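Long-range contacts in bifunctional purine biosynthetic protein ADE5,7 (Cryptococcus neoformans var. grubii serotype A, PDB 7LVO), which catalyses the second and fifth steps of de novo purine biosynthesis, this chain being the N-terminal half that ligates glycine to phosphoribosylamine at the cost of ATP: residues A[41-46]-A[109-114]; A[96-101]-A[123-128]. All blocks are in the same frame, centred on the assembly; numbering follows the deposited sequence.

Interaction 1: residues A[41-46]-A[109-114]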
ATOM      1  N   LEU A  41       1.840 -10.285 -14.793  1.00 28.72           N
ATOM      2  CA  LEU A  41       2.627  -9.075 -14.994  1.00 25.02           C
ATOM      3  C   LEU A  41       2.457  -8.172 -13.784  1.00 26.04           C
ATOM      4  O   LEU A  41       1.339  -7.711 -13.499  1.00 26.62           O
ATOM      5  CB  LEU A  41       2.190  -8.351 -16.265  1.00 29.76           C
ATOM      6  CG  LEU A  41       2.813  -6.986 -16.533  1.00 25.84           C
ATOM      7  CD1 LEU A  41       4.314  -7.102 -16.763  1.00 29.99           C
ATOM      8  CD2 LEU A  41       2.133  -6.331 -17.727  1.00 26.84           C
ATOM      9  N   LEU A  42       3.560  -7.928 -13.074  1.00 21.64           N
ATOM     10  CA  LEU A  42       3.575  -7.021 -11.934  1.00 19.90           C
ATOM     11  C   LEU A  42       4.102  -5.667 -12.384  1.00 21.32           C
ATOM     12  O   LEU A  42       5.204  -5.585 -12.942  1.00 26.51           O
ATOM     13  CB  LEU A  42       4.444  -7.577 -10.806  1.00 22.37           C
ATOM     14  CG  LEU A  42       4.072  -8.942 -10.254  1.00 19.06           C
ATOM     15  CD1 LEU A  42       4.936  -9.274  -9.045  1.00 24.38           C
ATOM     16  CD2 LEU A  42       2.599  -9.008  -9.877  1.00 35.17           C
ATOM     17  N   LEU A  43       3.322  -4.615 -12.145  1.00 20.79           N
ATOM     18  CA  LEU A  43       3.748  -3.247 -12.404  1.00 23.53           C
ATOM     19  C   LEU A  43       4.291  -2.651 -11.105  1.00 29.16           C
ATOM     20  O   LEU A  43       3.590  -2.624 -10.087  1.00 21.73           O
ATOM     21  CB  LEU A  43       2.601  -2.401 -12.936  1.00 19.99           C
ATOM     22  CG  LEU A  43       1.803  -2.949 -14.122  1.00 27.04           C
ATOM     23  CD1 LEU A  43       0.796  -1.896 -14.583  1.00 26.51           C
ATOM     24  CD2 LEU A  43       2.692  -3.369 -15.265  1.00 24.41           C
ATOM     25  N   GLY A  44       5.533  -2.179 -11.142  1.00 23.24           N
ATOM     26  CA  GLY A  44       6.136  -1.564  -9.972  1.00 24.45           C
ATOM     27  C   GLY A  44       7.562  -2.017  -9.743  1.00 24.42           C
ATOM     28  O   GLY A  44       8.076  -2.865 -10.478  1.00 25.69           O
ATOM     29  N   ALA A  45       8.215  -1.460  -8.714  1.00 25.44           N
ATOM     30  CA  ALA A  45       9.607  -1.794  -8.440  1.00 25.68           C
ATOM     31  C   ALA A  45       9.935  -1.676  -6.957  1.00 21.55           C
ATOM     32  O   ALA A  45      11.098  -1.460  -6.598  1.00 25.74           O
ATOM     33  CB  ALA A  45      10.550  -0.892  -9.243  1.00 36.40           C
ATOM     34  N   GLY A  46       8.932  -1.830  -6.088  1.00 27.40           N
ATOM     35  CA  GLY A  46       9.123  -1.738  -4.662  1.00 22.59           C
ATOM     36  C   GLY A  46       9.147  -3.098  -3.990  1.00 16.93           C
ATOM     37  O   GLY A  46       9.046  -4.139  -4.625  1.00 17.64           O
ATOM     38  N   VAL A 109      -2.658  -8.949 -14.658  1.00 24.81           N
ATOM     39  CA  VAL A 109      -1.826  -7.791 -14.357  1.00 20.84           C
ATOM     40  C   VAL A 109      -2.149  -7.337 -12.941  1.00 20.98           C
ATOM     41  O   VAL A 109      -3.327  -7.168 -12.590  1.00 25.81           O
ATOM     42  CB  VAL A 109      -2.053  -6.646 -15.359  1.00 20.19           C
ATOM     43  CG1 VAL A 109      -1.205  -5.438 -14.993  1.00 19.21           C
ATOM     44  CG2 VAL A 109      -1.748  -7.106 -16.769  1.00 31.11           C
ATOM     45  N   VAL A 110      -1.109  -7.161 -12.127  1.00 21.42           N
ATOM     46  CA  VAL A 110      -1.257  -6.717 -10.747  1.00 17.17           C
ATOM     47  C   VAL A 110      -0.535  -5.382 -10.580  1.00 19.91           C
ATOM     48  O   VAL A 110       0.677  -5.366 -10.317  1.00 26.97           O
ATOM     49  CB  VAL A 110      -0.715  -7.764  -9.762  1.00 21.41           C
ATOM     50  CG1 VAL A 110      -0.952  -7.323  -8.320  1.00 20.97           C
ATOM     51  CG2 VAL A 110      -1.337  -9.123 -10.029  1.00 28.59           C
ATOM     52  N   PRO A 111      -1.218  -4.249 -10.749  1.00 21.82           N
ATOM     53  CA  PRO A 111      -0.567  -2.956 -10.496  1.00 21.90           C
ATOM     54  C   PRO A 111      -0.297  -2.765  -9.009  1.00 21.86           C
ATOM     55  O   PRO A 111      -1.170  -2.997  -8.166  1.00 21.36           O
ATOM     56  CB  PRO A 111      -1.577  -1.930 -11.024  1.00 26.15           C
ATOM     57  CG  PRO A 111      -2.488  -2.718 -11.950  1.00 25.86           C
ATOM     58  CD  PRO A 111      -2.558  -4.093 -11.339  1.00 25.68           C
ATOM     59  N   GLY A 112       0.919  -2.328  -8.694  1.00 20.83           N
ATOM     60  CA  GLY A 112       1.301  -2.081  -7.322  1.00 30.14           C
ATOM     61  C   GLY A 112       1.123  -0.634  -6.909  1.00 33.06           C
ATOM     62  O   GLY A 112       0.383  -0.319  -5.975  1.00 36.45           O
ATOM     63  N   PRO A 113       1.807   0.276  -7.598  1.00 30.66           N
ATOM     64  CA  PRO A 113       1.721   1.695  -7.232  1.00 35.27           C
ATOM     65  C   PRO A 113       0.312   2.246  -7.419  1.00 33.34           C
ATOM     66  O   PRO A 113      -0.571   1.636  -8.033  1.00 33.32           O
ATOM     67  CB  PRO A 113       2.718   2.376  -8.179  1.00 38.93           C
ATOM     68  CG  PRO A 113       3.640   1.276  -8.631  1.00 36.77           C
ATOM     69  CD  PRO A 113       2.787   0.032  -8.673  1.00 32.71           C
ATOM     70  N   GLU A 114       0.114   3.452  -6.881  1.00 35.02           N
ATOM     71  CA  GLU A 114      -1.188   4.103  -6.942  1.00 36.74           C
ATOM     72  C   GLU A 114      -1.420   4.775  -8.290  1.00 29.81           C
ATOM     73  O   GLU A 114      -2.536   4.732  -8.825  1.00 29.09           O
ATOM     74  CB  GLU A 114      -1.302   5.130  -5.809  1.00 42.67           C
ATOM     75  CG  GLU A 114      -2.570   5.969  -5.830  1.00 47.06           C
ATOM     76  CD  GLU A 114      -2.475   7.192  -4.925  1.00 57.33           C
ATOM     77  OE1 GLU A 114      -1.416   7.381  -4.289  1.00 68.49           O
ATOM     78  OE2 GLU A 114      -3.457   7.964  -4.853  1.00 52.48           O
TER
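Leu-42 and Val-110 lie side by side and point the same way from neighbouring parallel strands, and the leucine closes the gap with one branch: its CD2 comes 3.5 Å from Val-110 CB. Its CG stands anti to the carbonyl carbon (chi1 -58°), and from there CD2 leans across to the valine. The same face continues onto helix 47-56, where Leu-42 meets Ala-53 and Leu-56.

The other face carries Leu-41, Leu-43, Val-109 and Pro-111. Leu-41 runs alongside Val-109, CD2 to CG2 at 4.1 Å, while Leu-43 slants over the same valine from two pairs further along, its CG 4.0 Å from Val-109 CG1. Val-109 thus gives one methyl to each leucine. Leu-43 also extends CD1 toward the ring of Pro-111, and on this side helices 95-104 and 121-126 cover the strands.

Between the faces the backbones are laced together. Val-110 N donates to Leu-41 O at 2.9 Å, nearly straight at 167°, and Val-110 O takes a weak bond back from Leu-43 N. Pro-111 has no N-H to give, and the next donor is Gly-112 N, 3.0 Å from Leu-43 O. Pro-113 CD lies 3.1 Å from Leu-43 O. Gly-44, whose CA lies by Pro-113 CD, has a positive phi of 136°, a conformation that glycine readily adopts.

Strand 38-44, its turn and helix 47-56, which Gly-46 N-caps, form a strand-turn-helix unit. Strand 38-44 lies inside the parallel sheet and 108-111 at its border in this chain, as part of the Rossmann-like N domain of GAR synthetases.

Interaction 2: residues A[96-101]-A[123-128]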
ATOM      1  N   SER A  96       2.444   1.169 -24.375  1.00 30.40           N
ATOM      2  CA  SER A  96       3.695   0.419 -24.320  1.00 38.33           C
ATOM      3  C   SER A  96       3.512  -0.919 -23.615  1.00 29.95           C
ATOM      4  O   SER A  96       3.796  -1.980 -24.181  1.00 31.80           O
ATOM      5  CB  SER A  96       4.770   1.251 -23.623  1.00 36.66           C
ATOM      6  OG  SER A  96       5.967   0.511 -23.489  1.00 33.46           O
ATOM      7  N   ILE A  97       3.031  -0.890 -22.370  1.00 29.16           N
ATOM      8  CA  ILE A  97       2.925  -2.127 -21.602  1.00 28.05           C
ATOM      9  C   ILE A  97       1.680  -2.922 -21.996  1.00 28.53           C
ATOM     10  O   ILE A  97       1.674  -4.158 -21.897  1.00 28.39           O
ATOM     11  CB  ILE A  97       2.932  -1.811 -20.096  1.00 33.28           C
ATOM     12  CG1 ILE A  97       3.016  -3.100 -19.277  1.00 32.93           C
ATOM     13  CG2 ILE A  97       1.689  -1.031 -19.705  1.00 28.52           C
ATOM     14  CD1 ILE A  97       4.269  -3.921 -19.537  1.00 35.04           C
ATOM     15  N   VAL A  98       0.615  -2.247 -22.428  1.00 26.73           N
ATOM     16  CA  VAL A  98      -0.593  -2.961 -22.838  1.00 27.89           C
ATOM     17  C   VAL A  98      -0.335  -3.745 -24.115  1.00 30.95           C
ATOM     18  O   VAL A  98      -0.742  -4.906 -24.238  1.00 29.23           O
ATOM     19  CB  VAL A  98      -1.763  -1.977 -23.005  1.00 34.13           C
ATOM     20  CG1 VAL A  98      -2.971  -2.681 -23.618  1.00 36.48           C
ATOM     21  CG2 VAL A  98      -2.126  -1.362 -21.661  1.00 26.74           C
ATOM     22  N   GLU A  99       0.352  -3.129 -25.084  1.00 29.29           N
ATOM     23  CA  GLU A  99       0.684  -3.839 -26.316  1.00 33.18           C
ATOM     24  C   GLU A  99       1.673  -4.967 -26.048  1.00 34.12           C
ATOM     25  O   GLU A  99       1.562  -6.051 -26.632  1.00 34.86           O
ATOM     26  CB  GLU A  99       1.248  -2.861 -27.345  1.00 43.59           C
ATOM     27  CG  GLU A  99       1.566  -3.485 -28.690  1.00 52.97           C
ATOM     28  CD  GLU A  99       2.043  -2.464 -29.704  1.00 63.77           C
ATOM     29  OE1 GLU A  99       2.078  -1.259 -29.368  1.00 56.82           O
ATOM     30  OE2 GLU A  99       2.382  -2.866 -30.838  1.00 74.68           O
ATOM     31  N   TRP A 100       2.642  -4.734 -25.160  1.00 34.24           N
ATOM     32  CA  TRP A 100       3.563  -5.798 -24.778  1.00 32.22           C
ATOM     33  C   TRP A 100       2.810  -6.966 -24.146  1.00 29.44           C
ATOM     34  O   TRP A 100       2.991  -8.124 -24.536  1.00 33.39           O
ATOM     35  CB  TRP A 100       4.619  -5.251 -23.814  1.00 27.81           C
ATOM     36  CG  TRP A 100       5.708  -6.222 -23.494  1.00 32.10           C
ATOM     37  CD1 TRP A 100       6.918  -6.324 -24.112  1.00 29.36           C
ATOM     38  CD2 TRP A 100       5.695  -7.231 -22.476  1.00 33.14           C
ATOM     39  NE1 TRP A 100       7.656  -7.330 -23.546  1.00 31.28           N
ATOM     40  CE2 TRP A 100       6.933  -7.900 -22.537  1.00 35.82           C
ATOM     41  CE3 TRP A 100       4.764  -7.625 -21.514  1.00 29.31           C
ATOM     42  CZ2 TRP A 100       7.259  -8.948 -21.680  1.00 35.68           C
ATOM     43  CZ3 TRP A 100       5.089  -8.666 -20.664  1.00 29.76           C
ATOM     44  CH2 TRP A 100       6.323  -9.316 -20.752  1.00 36.82           C
ATOM     45  N   ALA A 101       1.962  -6.679 -23.156  1.00 26.41           N
ATOM     46  CA  ALA A 101       1.225  -7.744 -22.488  1.00 23.46           C
ATOM     47  C   ALA A 101       0.373  -8.534 -23.479  1.00 31.17           C
ATOM     48  O   ALA A 101       0.298  -9.765 -23.400  1.00 30.10           O
ATOM     49  CB  ALA A 101       0.347  -7.163 -21.384  1.00 28.69           C
ATOM     50  N   GLY A 123      -8.748   0.030 -17.074  1.00 26.58           N
ATOM     51  CA  GLY A 123      -9.487   0.179 -18.312  1.00 28.37           C
ATOM     52  C   GLY A 123      -8.650  -0.088 -19.540  1.00 34.63           C
ATOM     53  O   GLY A 123      -9.157  -0.634 -20.531  1.00 26.99           O
ATOM     54  N   ALA A 124      -7.365   0.280 -19.497  1.00 23.35           N
ATOM     55  CA  ALA A 124      -6.489   0.040 -20.635  1.00 27.51           C
ATOM     56  C   ALA A 124      -6.355  -1.454 -20.921  1.00 29.90           C
ATOM     57  O   ALA A 124      -6.449  -1.888 -22.075  1.00 25.70           O
ATOM     58  CB  ALA A 124      -5.117   0.663 -20.370  1.00 32.02           C
ATOM     59  N   PHE A 125      -6.123  -2.257 -19.880  1.00 21.13           N
ATOM     60  CA  PHE A 125      -6.009  -3.698 -20.084  1.00 29.37           C
ATOM     61  C   PHE A 125      -7.370  -4.331 -20.355  1.00 29.11           C
ATOM     62  O   PHE A 125      -7.451  -5.360 -21.039  1.00 30.43           O
ATOM     63  CB  PHE A 125      -5.350  -4.354 -18.875  1.00 25.46           C
ATOM     64  CG  PHE A 125      -3.856  -4.173 -18.826  1.00 27.52           C
ATOM     65  CD1 PHE A 125      -3.027  -4.950 -19.614  1.00 23.09           C
ATOM     66  CD2 PHE A 125      -3.284  -3.232 -17.985  1.00 27.05           C
ATOM     67  CE1 PHE A 125      -1.656  -4.786 -19.571  1.00 26.79           C
ATOM     68  CE2 PHE A 125      -1.915  -3.065 -17.930  1.00 27.47           C
ATOM     69  CZ  PHE A 125      -1.101  -3.839 -18.730  1.00 25.18           C
ATOM     70  N   LYS A 126      -8.444  -3.728 -19.839  1.00 27.90           N
ATOM     71  CA  LYS A 126      -9.781  -4.254 -20.101  1.00 28.24           C
ATOM     72  C   LYS A 126     -10.101  -4.224 -21.587  1.00 24.48           C
ATOM     73  O   LYS A 126     -10.765  -5.129 -22.105  1.00 24.05           O
ATOM     74  CB  LYS A 126     -10.819  -3.455 -19.321  1.00 27.51           C
ATOM     75  CG  LYS A 126     -12.248  -3.996 -19.437  1.00 32.54           C
ATOM     76  CD  LYS A 126     -13.214  -3.192 -18.585  1.00 34.85           C
ATOM     77  CE  LYS A 126     -14.617  -3.785 -18.616  1.00 44.73           C
ATOM     78  NZ  LYS A 126     -15.220  -3.736 -19.983  1.00 49.40           N
ATOM     79  N   LYS A 127      -9.613  -3.201 -22.296  1.00 30.74           N
ATOM     80  CA  LYS A 127      -9.885  -3.064 -23.721  1.00 29.21           C
ATOM     81  C   LYS A 127      -9.208  -4.141 -24.555  1.00 24.61           C
ATOM     82  O   LYS A 127      -9.557  -4.295 -25.732  1.00 31.93           O
ATOM     83  CB  LYS A 127      -9.445  -1.681 -24.208  1.00 29.24           C
ATOM     84  CG  LYS A 127     -10.224  -0.539 -23.592  1.00 46.94           C
ATOM     85  CD  LYS A 127      -9.625   0.812 -23.957  1.00 83.88           C
ATOM     86  CE  LYS A 127     -10.395   1.956 -23.307  1.00 95.65           C
ATOM     87  NZ  LYS A 127      -9.805   3.285 -23.635  1.00 78.91           N
ATOM     88  N   VAL A 128      -8.264  -4.887 -23.983  1.00 30.66           N
ATOM     89  CA  VAL A 128      -7.608  -5.991 -24.672  1.00 31.21           C
ATOM     90  C   VAL A 128      -7.925  -7.330 -24.022  1.00 25.77           C
ATOM     91  O   VAL A 128      -7.300  -8.342 -24.358  1.00 27.04           O
ATOM     92  CB  VAL A 128      -6.087  -5.775 -24.750  1.00 31.49           C
ATOM     93  CG1 VAL A 128      -5.770  -4.605 -25.671  1.00 37.64           C
ATOM     94  CG2 VAL A 128      -5.506  -5.538 -23.359  1.00 26.43           C
TER
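Phe-125 has chi1 at -78°, which sets its CG anti to the carbonyl carbon and sends the ring across to helix 95-104; Val-98, with chi1 at 172°, splits its two methyls between different partners there. CG2 of Val-98 takes the ring. Val-98 CG2 sits 3.9 Å from the centroid of the Phe-125 ring and only 8° off the ring normal, a CH-pi contact over the middle of one face. The two side chains slide past each other in opposite directions. Val-98 CG2 also lies 3.8 Å from Ala-124 CB, and so touches two consecutive residues of the other helix.

The other branch, Val-98 CG1, reaches Val-128 CG2 at 3.8 Å, the two valines meeting at a slant. Ala-101, one turn along from Val-98 on helix 95-104, works differently on the phenyl group: its CB lies in the ring plane at the edge, 3.6 Å from Phe-125 CE1. One face and one edge of the ring are therefore packed by the same helix. Ile-97 adds CG2 obliquely near the ring tip, 4.1 Å from Phe-125 CZ. No hydrogen bond joins the two segments; the contact is apolar.

Beyond these residues Ile-97 rests on Leu-41 and Leu-43 of strand 38-44, and Phe-125 extends to Val-132, while Ala-101 meets Ile-130. Trp-100 turns to strand 62-67, touching Arg-64 and Val-66. At the start of the segment, Ser-96 hydrogen-bonds through OG to Pro-87 O in the preceding loop. Helices 95-104 and 121-126 thus sit next to each other on one face of the parallel sheet of the N domain.

In the fold
Both contacts are largely buried and belong to the N domain, but interaction 1 lies nearer the centre of the chain, within the sheet, whereas interaction 2 joins two helices that cover it, with Val-128 toward its more open margin. Backbone hydrogen bonds fix the register of the strands in 41-46 and 109-114; the helices of 96-101 and 123-128 meet by apolar packing, mostly of side chains, with no hydrogen bond between them. The two layers touch directly: Val-109 CG2 packs 3.6 Å from Phe-125 CE1, and Leu-41 CD2 lies 3.7 Å from Ile-97 CG1. Helix 95-104 leads into strand 108-111, and the segments of the two contacts alternate along the chain.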